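DMATS type aromatic prenyltransferase (Streptomyces coelicolor, PDB 6ZS0) probably transfers a dimethylallyl group from dimethylallyl diphosphate to C5 of the indole ring of tryptophan, as a 5-dimethylallyltryptophan synthase. Local coordinates at residues 12-17 with 30-35; 66-71 with 341-346; 234-239 with 273-278. All blocks are in the same frame, centred on the assembly; numbering follows the deposited sequence.

In the fold
Reading from the N terminus, contact 1 comes first and is local: the chain runs through 12-17, turns, and comes back in 30-35, pairing the first two helices. Strand 64-70 follows, and with it contact 2 opens; that loop closes some 270 residues later, when 341-346 arrives beside 66-71 and joins the first barrel strand to the last. Contact 3, between 234-239 and 273-278, opens and closes within this span and seats an outer helix on the barrel wall. Contacts 1 and 2 meet where Gln13 reaches Ser345 and Leu17 packs on Phe66. Contacts 2 and 3 touch through Tyr342 and Tyr274, while contacts 1 and 3 stay about 12 Å apart at their nearest atoms.

Contact 1 (12-17 with 30-35); sequences GQLRRL and TYAQVL
Leu14 reaches across to the helix of Tyr31, Ala32 and Leu35 with both of its methyls. Both touch Tyr31: CD1 of Leu14 is 3.7 Å from O of Tyr31, and CD2 of Leu14 is 4.1 Å from CB of Tyr31. CD1 of Leu14 also sits 3.8 Å from CD2 of Leu35, the two side chains lying alongside each other and pointing opposite ways. CD2 of Leu14 lies 3.7 Å from N of Ala32. CG of Leu14 is anti to the backbone N (chi1 -178°), which, with CB directed at the other helix, brings both methyls to it.

Arg15, one residue on, adds a second, more exposed contact. Its chain runs extended from CG to NE and sets CB of Ala32 over one face of its guanidinium, toward the rim, 3.5 Å from NH1 of Arg15. No hydrogen bond joins the two segments, so the fit rests on van der Waals packing of methyls on side chains and backbone, and of the guanidinium on Ala32, whose CA is 6.4 Å from CA of Leu14. An alanine in place of Leu14 would probably open a gap between the helices and leave CD2 of Leu35 without its partner.

The short segments run nearly antiparallel, at 153°, with axes 9.4 Å apart, as in a helical hairpin. The ring of Tyr31 leads away from Leu14, and its hydroxyl is hydrogen-bonded to the carbonyl of Arg141. Leu14 also packs on Leu140 and Phe66, Leu17 touches helix 303-312 and Val34 helix 91-109, so the pair borders those two helices and strand 64-70.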
# COMPACT_ATOMS: atom_id res chain seq x y z
N GLY A 12 8.01 -4.63 -16.40
CA GLY A 12 9.06 -5.62 -16.22
C GLY A 12 9.10 -6.08 -14.78
O GLY A 12 9.18 -7.29 -14.53
N GLN A 13 8.99 -5.14 -13.84
CA GLN A 13 8.97 -5.48 -12.40
C GLN A 13 7.74 -6.32 -12.10
O GLN A 13 7.86 -7.29 -11.37
CB GLN A 13 9.02 -4.21 -11.56
CG GLN A 13 10.38 -3.52 -11.60
CD GLN A 13 10.40 -2.23 -10.83
OE1 GLN A 13 9.45 -1.44 -10.88
NE2 GLN A 13 11.46 -2.06 -10.04
N LEU A 14 6.56 -5.95 -12.62
CA LEU A 14 5.31 -6.69 -12.34
C LEU A 14 5.50 -8.13 -12.83
O LEU A 14 5.14 -9.06 -12.11
CB LEU A 14 4.13 -5.99 -13.00
CG LEU A 14 2.76 -6.65 -12.74
CD1 LEU A 14 1.64 -5.62 -12.79
CD2 LEU A 14 2.49 -7.79 -13.72
N ARG A 15 6.06 -8.30 -14.02
CA ARG A 15 6.22 -9.63 -14.64
C ARG A 15 7.17 -10.49 -13.81
O ARG A 15 6.82 -11.68 -13.56
CB ARG A 15 6.73 -9.49 -16.07
CG ARG A 15 5.70 -8.93 -17.04
CD ARG A 15 6.35 -8.74 -18.39
NE ARG A 15 5.45 -8.03 -19.29
CZ ARG A 15 4.48 -8.61 -20.01
NH1 ARG A 15 3.71 -7.87 -20.80
NH2 ARG A 15 4.31 -9.91 -19.95
N ARG A 16 8.32 -9.94 -13.43
CA ARG A 16 9.35 -10.72 -12.70
C ARG A 16 8.83 -11.03 -11.30
O ARG A 16 8.98 -12.17 -10.85
CB ARG A 16 10.69 -10.00 -12.69
CG ARG A 16 11.30 -9.84 -14.08
CD ARG A 16 12.70 -9.26 -14.02
NE ARG A 16 12.73 -7.99 -13.29
CZ ARG A 16 12.60 -6.79 -13.84
NH1 ARG A 16 12.44 -6.67 -15.14
NH2 ARG A 16 12.65 -5.71 -13.08
N LEU A 17 8.22 -10.06 -10.62
CA LEU A 17 7.66 -10.29 -9.28
C LEU A 17 6.50 -11.27 -9.36
O LEU A 17 6.42 -12.13 -8.49
CB LEU A 17 7.19 -8.96 -8.68
CG LEU A 17 8.26 -8.05 -8.12
CD1 LEU A 17 7.64 -6.69 -7.80
CD2 LEU A 17 8.92 -8.65 -6.88
N THR A 30 -1.81 -10.73 -18.49
CA THR A 30 -3.09 -10.02 -18.22
C THR A 30 -2.79 -8.80 -17.34
O THR A 30 -3.24 -7.71 -17.66
CB THR A 30 -4.12 -10.97 -17.62
OG1 THR A 30 -4.34 -11.90 -18.68
CG2 THR A 30 -5.41 -10.29 -17.21
N TYR A 31 -2.04 -8.99 -16.26
CA TYR A 31 -1.87 -7.95 -15.21
C TYR A 31 -0.90 -6.86 -15.66
O TYR A 31 -1.09 -5.70 -15.29
CB TYR A 31 -1.50 -8.62 -13.89
CG TYR A 31 -2.63 -9.39 -13.25
CD1 TYR A 31 -3.91 -8.86 -13.22
CD2 TYR A 31 -2.44 -10.64 -12.69
CE1 TYR A 31 -4.95 -9.52 -12.60
CE2 TYR A 31 -3.48 -11.33 -12.08
CZ TYR A 31 -4.74 -10.77 -12.05
OH TYR A 31 -5.78 -11.38 -11.43
N ALA A 32 0.09 -7.21 -16.46
CA ALA A 32 0.99 -6.22 -17.09
C ALA A 32 0.15 -5.27 -17.96
O ALA A 32 0.37 -4.05 -17.88
CB ALA A 32 2.05 -6.91 -17.89
N GLN A 33 -0.80 -5.81 -18.72
CA GLN A 33 -1.72 -5.00 -19.56
C GLN A 33 -2.60 -4.12 -18.64
O GLN A 33 -2.80 -2.95 -18.95
CB GLN A 33 -2.53 -5.90 -20.49
CG GLN A 33 -3.64 -5.18 -21.23
CD GLN A 33 -4.37 -6.06 -22.22
OE1 GLN A 33 -4.66 -7.23 -21.94
NE2 GLN A 33 -4.71 -5.49 -23.37
N VAL A 34 -3.07 -4.66 -17.53
CA VAL A 34 -3.94 -3.90 -16.60
C VAL A 34 -3.14 -2.70 -16.04
O VAL A 34 -3.72 -1.60 -15.97
CB VAL A 34 -4.49 -4.81 -15.49
CG1 VAL A 34 -5.13 -4.02 -14.36
CG2 VAL A 34 -5.47 -5.82 -16.04
N LEU A 35 -1.87 -2.90 -15.70
CA LEU A 35 -1.04 -1.84 -15.08
C LEU A 35 -0.76 -0.77 -16.13
O LEU A 35 -0.95 0.40 -15.84
CB LEU A 35 0.27 -2.41 -14.55
CG LEU A 35 1.26 -1.36 -14.02
CD1 LEU A 35 0.61 -0.49 -12.95
CD2 LEU A 35 2.54 -1.99 -13.53

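Contact 2 (66-71 with 341-346); sequences FSLSFR and AYLSSE
Phe66 and Leu343 pair where the first and last strands of the ABBA barrel meet, an antiparallel seam that closes the ten-stranded sheet. The two are a hydrogen-bonded pair, with N of Leu343 only 2.7 Å from O of Phe66 and the N-H...O angle almost straight, 176°. Leu68 with Ala341 forms the next such pair, with Leu68 N to Ala341 O and Ala341 N to Leu68 O both 3.0 Å.

The side of Phe66, Leu68, Ala341 and Leu343 is the densely packed one. CD1 of Leu68 lies 4.2 Å from CD1 of Leu343, and helix 303-312 covers this face through Ala308, Leu305, Leu309 and Leu312, while Gln13 and Leu17 of helix 6-20 pack on Phe66.

Fewer contacts between the segments lie on the face of Ser67 and Tyr342, the non-hydrogen-bonded pair; it is turned into the barrel, where relatives bind substrate, and Tyr342 is partly exposed. The tyrosine has CG anti to its carbonyl carbon (chi1 -66°), its ring oblique beside Ser67, with CD2 of Tyr342 3.7 Å from CB of Ser67. CA of Ser67 makes a C-H...O contact of 3.2 Å with O of Ala341.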
# COMPACT_ATOMS: atom_id res chain seq x y z
N PHE A 66 4.77 -2.08 -5.18
CA PHE A 66 4.35 -3.49 -5.12
C PHE A 66 4.27 -3.94 -3.68
O PHE A 66 4.86 -3.30 -2.78
CB PHE A 66 5.33 -4.39 -5.87
CG PHE A 66 5.43 -4.03 -7.33
CD1 PHE A 66 6.50 -3.28 -7.80
CD2 PHE A 66 4.44 -4.41 -8.22
CE1 PHE A 66 6.60 -2.95 -9.15
CE2 PHE A 66 4.54 -4.08 -9.56
CZ PHE A 66 5.62 -3.36 -10.03
N SER A 67 3.53 -5.00 -3.44
CA SER A 67 3.58 -5.68 -2.13
C SER A 67 3.45 -7.18 -2.32
O SER A 67 2.78 -7.62 -3.26
CB SER A 67 2.56 -5.11 -1.18
OG SER A 67 1.22 -5.38 -1.57
N LEU A 68 4.04 -7.92 -1.39
CA LEU A 68 3.83 -9.38 -1.25
C LEU A 68 3.35 -9.65 0.15
O LEU A 68 4.05 -9.24 1.11
CB LEU A 68 5.13 -10.13 -1.53
CG LEU A 68 5.58 -10.13 -2.98
CD1 LEU A 68 6.94 -10.79 -3.12
CD2 LEU A 68 4.57 -10.80 -3.87
N SER A 69 2.20 -10.32 0.27
CA SER A 69 1.55 -10.70 1.55
C SER A 69 1.67 -12.21 1.75
O SER A 69 1.14 -12.97 0.90
CB SER A 69 0.13 -10.28 1.61
OG SER A 69 -0.01 -8.89 1.43
N PHE A 70 2.25 -12.60 2.88
CA PHE A 70 2.58 -13.99 3.26
C PHE A 70 1.59 -14.46 4.33
O PHE A 70 1.52 -13.86 5.39
CB PHE A 70 4.05 -14.03 3.67
CG PHE A 70 5.03 -13.58 2.60
CD1 PHE A 70 5.48 -12.27 2.53
CD2 PHE A 70 5.48 -14.49 1.63
CE1 PHE A 70 6.38 -11.88 1.55
CE2 PHE A 70 6.37 -14.08 0.65
CZ PHE A 70 6.82 -12.78 0.61
N ARG A 71 0.86 -15.56 4.07
CA ARG A 71 -0.10 -16.22 5.01
C ARG A 71 0.39 -17.66 5.19
O ARG A 71 0.85 -18.26 4.22
CB ARG A 71 -1.52 -16.14 4.44
CG ARG A 71 -2.62 -16.56 5.41
N ALA A 341 5.28 -7.22 2.92
CA ALA A 341 6.43 -6.38 2.55
C ALA A 341 5.99 -5.48 1.43
O ALA A 341 5.51 -5.99 0.43
CB ALA A 341 7.63 -7.23 2.16
N TYR A 342 6.12 -4.16 1.63
CA TYR A 342 5.86 -3.14 0.60
C TYR A 342 7.17 -2.86 -0.10
O TYR A 342 8.15 -2.48 0.59
CB TYR A 342 5.19 -1.91 1.23
CG TYR A 342 3.83 -2.26 1.74
CD1 TYR A 342 3.68 -2.88 2.97
CD2 TYR A 342 2.72 -2.14 0.94
CE1 TYR A 342 2.44 -3.30 3.43
CE2 TYR A 342 1.47 -2.56 1.37
CZ TYR A 342 1.33 -3.16 2.61
OH TYR A 342 0.10 -3.58 3.03
N LEU A 343 7.19 -3.01 -1.42
CA LEU A 343 8.42 -3.00 -2.24
C LEU A 343 8.40 -1.82 -3.20
O LEU A 343 7.45 -1.68 -4.01
CB LEU A 343 8.53 -4.33 -2.99
CG LEU A 343 8.47 -5.57 -2.10
CD1 LEU A 343 8.45 -6.86 -2.93
CD2 LEU A 343 9.60 -5.59 -1.09
N SER A 344 9.45 -1.01 -3.12
CA SER A 344 9.61 0.22 -3.89
C SER A 344 10.00 -0.11 -5.33
O SER A 344 10.90 -0.91 -5.54
CB SER A 344 10.66 1.11 -3.23
OG SER A 344 10.22 1.52 -1.93
N SER A 345 9.39 0.54 -6.31
CA SER A 345 9.77 0.38 -7.73
C SER A 345 11.13 1.04 -8.01
O SER A 345 11.93 0.48 -8.73
CB SER A 345 8.68 0.89 -8.62
OG SER A 345 9.15 1.01 -9.95
N GLU A 346 11.37 2.22 -7.46
CA GLU A 346 12.65 2.98 -7.62
C GLU A 346 12.94 3.22 -9.11
O GLU A 346 14.10 3.18 -9.52
CB GLU A 346 13.74 2.28 -6.80
CG GLU A 346 13.45 2.38 -5.30
CD GLU A 346 14.59 2.18 -4.33
OE1 GLU A 346 15.71 2.01 -4.77
OE2 GLU A 346 14.33 2.19 -3.11

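Contact 3 (234-239 with 273-278); sequences GFFRTA and LYIPVR
The ring of Phe235 has Ala239 CB, one helical turn further on, over the rim of one face, and it meets Leu273 and Ile275 of the strand obliquely. Its CE2 atom does most of the touching: CE2 of Phe235 is 3.7 Å from CG1 of Ile275 and 3.6 Å from the carbonyl O of Leu273. CD2 of Phe235 lies 4.1 Å from CD2 of Leu273, the ring at a slant to that side chain. CG of Phe235 is anti to the backbone N (chi1 162°), which carries the ring out toward the strand. Phe236 approaches Ile275 obliquely too, with CD1 of Phe236 4.2 Å from CD1 of Ile275.

Ile275 is thus touched on both branches, CG1 and CD1 by the two rings and CG2 by Ala239, whose CB is 4.0 Å from CG2 of Ile275. Beyond it the chain bends through an inverse gamma turn centred on Pro276, and CG2 of Val277 then comes to 3.6 Å from O of Ala239. That carbonyl is hydrogen-bonded to Arg290; its contact with Val277 is van der Waals. Phe235 continues onto Val294 of helix 284-297.

No hydrogen bond crosses between the segments. Helix segment 234-239 and strand segment 273-275 run almost in the same direction, at 13°, with axes 9.5 Å apart: an outer helix laid along a barrel strand through apolar side chains, the layering characteristic of the ABBA prenyltransferase fold.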
# COMPACT_ATOMS: atom_id res chain seq x y z
N GLY A 234 6.20 -7.70 19.65
CA GLY A 234 7.31 -8.45 19.05
C GLY A 234 7.59 -7.94 17.65
O GLY A 234 8.76 -7.72 17.30
N PHE A 235 6.54 -7.72 16.87
CA PHE A 235 6.68 -7.29 15.47
C PHE A 235 7.25 -5.87 15.49
O PHE A 235 8.20 -5.60 14.74
CB PHE A 235 5.34 -7.35 14.75
CG PHE A 235 5.31 -6.55 13.49
CD1 PHE A 235 5.98 -6.99 12.36
CD2 PHE A 235 4.63 -5.35 13.44
CE1 PHE A 235 5.99 -6.22 11.21
CE2 PHE A 235 4.60 -4.62 12.27
CZ PHE A 235 5.27 -5.06 11.16
N PHE A 236 6.67 -5.00 16.32
CA PHE A 236 7.14 -3.60 16.45
C PHE A 236 8.66 -3.62 16.69
O PHE A 236 9.40 -2.89 16.03
CB PHE A 236 6.39 -2.87 17.56
CG PHE A 236 6.85 -1.45 17.81
CD1 PHE A 236 6.12 -0.35 17.37
CD2 PHE A 236 7.99 -1.21 18.56
CE1 PHE A 236 6.56 0.94 17.64
CE2 PHE A 236 8.44 0.08 18.80
CZ PHE A 236 7.71 1.15 18.34
N ARG A 237 9.13 -4.42 17.64
CA ARG A 237 10.55 -4.41 18.04
C ARG A 237 11.43 -5.00 16.93
O ARG A 237 12.52 -4.45 16.70
CB ARG A 237 10.74 -5.17 19.36
CG ARG A 237 10.11 -4.47 20.54
CD ARG A 237 10.59 -5.02 21.87
NE ARG A 237 10.35 -4.03 22.91
CZ ARG A 237 9.27 -3.96 23.67
NH1 ARG A 237 8.29 -4.85 23.55
NH2 ARG A 237 9.16 -2.99 24.56
N THR A 238 10.99 -6.07 16.27
CA THR A 238 11.77 -6.71 15.19
C THR A 238 11.91 -5.72 14.03
O THR A 238 13.02 -5.59 13.51
CB THR A 238 11.15 -8.03 14.73
OG1 THR A 238 11.11 -8.91 15.86
CG2 THR A 238 11.92 -8.67 13.59
N ALA A 239 10.83 -5.07 13.65
CA ALA A 239 10.78 -4.22 12.43
C ALA A 239 11.60 -2.96 12.67
O ALA A 239 12.34 -2.54 11.80
CB ALA A 239 9.34 -3.91 12.09
N LEU A 273 -0.80 -3.22 11.46
CA LEU A 273 0.24 -2.23 11.83
C LEU A 273 1.33 -2.17 10.77
O LEU A 273 1.86 -3.23 10.40
CB LEU A 273 0.84 -2.60 13.18
CG LEU A 273 1.89 -1.61 13.71
CD1 LEU A 273 1.27 -0.29 14.06
CD2 LEU A 273 2.59 -2.17 14.94
N TYR A 274 1.61 -0.96 10.28
CA TYR A 274 2.61 -0.67 9.22
C TYR A 274 3.79 0.07 9.86
O TYR A 274 3.60 1.13 10.50
CB TYR A 274 2.01 0.21 8.12
CG TYR A 274 0.78 -0.35 7.44
CD1 TYR A 274 0.86 -1.01 6.22
CD2 TYR A 274 -0.47 -0.19 8.01
CE1 TYR A 274 -0.28 -1.53 5.60
CE2 TYR A 274 -1.62 -0.66 7.39
CZ TYR A 274 -1.52 -1.36 6.21
OH TYR A 274 -2.66 -1.87 5.62
N ILE A 275 4.99 -0.48 9.70
CA ILE A 275 6.24 0.17 10.16
C ILE A 275 7.07 0.55 8.93
O ILE A 275 7.43 -0.31 8.13
CB ILE A 275 7.02 -0.77 11.10
CG1 ILE A 275 6.18 -1.22 12.31
CG2 ILE A 275 8.31 -0.12 11.53
CD1 ILE A 275 5.68 -0.15 13.17
N PRO A 276 7.45 1.84 8.79
CA PRO A 276 8.30 2.30 7.68
C PRO A 276 9.77 1.89 7.91
O PRO A 276 10.63 2.74 8.20
CB PRO A 276 8.08 3.81 7.70
CG PRO A 276 7.80 4.13 9.13
CD PRO A 276 7.02 2.94 9.66
N VAL A 277 10.03 0.61 7.69
CA VAL A 277 11.34 -0.03 8.04
C VAL A 277 12.48 0.69 7.32
O VAL A 277 13.58 0.73 7.86
CB VAL A 277 11.32 -1.53 7.74
CG1 VAL A 277 11.11 -1.82 6.29
CG2 VAL A 277 12.59 -2.23 8.22
N ARG A 278 12.23 1.29 6.14
CA ARG A 278 13.32 1.95 5.37
C ARG A 278 13.95 3.07 6.17
O ARG A 278 15.07 3.47 5.84
CB ARG A 278 12.86 2.47 4.00
CG ARG A 278 11.78 3.55 4.01
CD ARG A 278 11.62 4.10 2.60
NE ARG A 278 12.83 4.82 2.26
CZ ARG A 278 13.27 5.12 1.02
NH1 ARG A 278 14.41 5.76 0.87
NH2 ARG A 278 12.57 4.79 -0.04